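Side-chain contact in N5-carboxyaminoimidazole ribonucleotide synthetase (Bacillus anthracis, PDB 3QFF), which probably catalyses the ATP-dependent carboxylation of aminoimidazole ribonucleotide with bicarbonate in purine biosynthesis, and binds ADP in an ATP-grasp domain: residues Leu132-Asn135 / Gln136-Thr140. Residues are numbered along the deposited sequence; the frame is centred on the assembly and turned at random.
Sequences LVQN and QEQLT
Asn135 is the N-cap of helix 136-146, where strand 130-133 of the ATP-grasp domain turns into the helix, and Gln138 in the first turn answers it with a bond back to the residue just past the strand. Asn135 OD1 accepts from Gln138 N at 2.9 Å, with the donor nearly in line with the side-chain C=O (169°). A chi1 of 57° sets CG between the backbone N and carbonyl carbon; a short side chain with its acceptor on CG suits an N-cap, because it can fold back to a first-turn N-H that lacks a helical carbonyl partner. Asn135 O takes Leu139 N at 3.1 Å, the first i to i+4 bond of the helix.

Gln138 is longer, and its chain, extended beyond CG, carries OE1 to within 2.8 Å of Gln134 N, which lies 17° from the amide's carbonyl plane. The side chain of Gln134 lies beside that of Gln138, pointing the same way, but Gln134 NE2 hydrogen-bonds to Glu184 OE1. Val133 CG1 packs 3.6 Å from Leu139 CB; both residues are buried against Ala180 of helix 173-182, a place suited to apolar side chains. Two side-chain carbonyls thus satisfy one backbone N-H on each side of the turn, tying the loop that leaves the strand to the first helical turn beside the Val133-Leu139 contact.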
# COMPACT_ATOMS: atom_id res chain seq x y z
N LEU A 132 -16.90 -21.90 -33.59
CA LEU A 132 -15.55 -21.70 -34.12
C LEU A 132 -15.63 -21.36 -35.61
O LEU A 132 -16.39 -21.99 -36.34
CB LEU A 132 -14.71 -22.97 -33.92
CG LEU A 132 -13.26 -22.91 -34.37
CD1 LEU A 132 -12.45 -21.97 -33.46
CD2 LEU A 132 -12.65 -24.33 -34.43
N VAL A 133 -14.85 -20.36 -36.03
CA VAL A 133 -14.80 -19.97 -37.44
C VAL A 133 -13.36 -19.99 -37.95
O VAL A 133 -12.53 -19.14 -37.58
CB VAL A 133 -15.47 -18.58 -37.70
CG1 VAL A 133 -15.25 -18.10 -39.15
CG2 VAL A 133 -16.96 -18.64 -37.38
N GLN A 134 -13.07 -20.99 -38.77
CA GLN A 134 -11.72 -21.17 -39.31
C GLN A 134 -11.67 -20.87 -40.82
O GLN A 134 -10.59 -20.73 -41.39
CB GLN A 134 -11.21 -22.59 -39.01
CG GLN A 134 -10.93 -22.84 -37.53
CD GLN A 134 -10.30 -24.22 -37.24
OE1 GLN A 134 -10.74 -25.24 -37.77
NE2 GLN A 134 -9.28 -24.24 -36.38
N ASN A 135 -12.83 -20.80 -41.46
CA ASN A 135 -12.92 -20.39 -42.87
C ASN A 135 -14.24 -19.74 -43.19
O ASN A 135 -15.11 -19.62 -42.32
CB ASN A 135 -12.64 -21.57 -43.82
CG ASN A 135 -13.57 -22.74 -43.60
OD1 ASN A 135 -14.72 -22.58 -43.19
ND2 ASN A 135 -13.08 -23.93 -43.92
N GLN A 136 -14.39 -19.33 -44.45
CA GLN A 136 -15.60 -18.65 -44.92
C GLN A 136 -16.84 -19.52 -44.83
O GLN A 136 -17.92 -19.03 -44.47
CB GLN A 136 -15.41 -18.13 -46.35
CG GLN A 136 -14.26 -17.12 -46.48
CD GLN A 136 -14.52 -15.84 -45.70
OE1 GLN A 136 -15.66 -15.50 -45.41
NE2 GLN A 136 -13.45 -15.13 -45.37
N GLU A 137 -16.70 -20.79 -45.15
CA GLU A 137 -17.82 -21.73 -45.06
C GLU A 137 -18.36 -21.81 -43.63
O GLU A 137 -19.58 -21.79 -43.42
CB GLU A 137 -17.44 -23.11 -45.59
CG GLU A 137 -18.55 -24.18 -45.48
CD GLU A 137 -19.89 -23.75 -46.09
OE1 GLU A 137 -19.90 -23.09 -47.16
OE2 GLU A 137 -20.95 -24.09 -45.50
N GLN A 138 -17.45 -21.89 -42.66
CA GLN A 138 -17.83 -21.95 -41.25
C GLN A 138 -18.47 -20.65 -40.77
O GLN A 138 -19.38 -20.69 -39.95
CB GLN A 138 -16.63 -22.34 -40.38
CG GLN A 138 -16.27 -23.82 -40.48
CD GLN A 138 -15.18 -24.26 -39.52
OE1 GLN A 138 -14.48 -23.44 -38.91
NE2 GLN A 138 -15.03 -25.58 -39.38
N LEU A 139 -17.99 -19.52 -41.29
CA LEU A 139 -18.60 -18.23 -40.97
C LEU A 139 -20.04 -18.18 -41.50
O LEU A 139 -20.95 -17.79 -40.77
CB LEU A 139 -17.79 -17.05 -41.51
CG LEU A 139 -18.36 -15.64 -41.26
CD1 LEU A 139 -18.69 -15.38 -39.77
CD2 LEU A 139 -17.40 -14.57 -41.80
N THR A 140 -20.22 -18.61 -42.75
CA THR A 140 -21.55 -18.65 -43.35
C THR A 140 -22.51 -19.50 -42.53
O THR A 140 -23.62 -19.05 -42.20
CB THR A 140 -21.51 -19.14 -44.82
OG1 THR A 140 -20.65 -18.27 -45.57
CG2 THR A 140 -22.89 -19.10 -45.45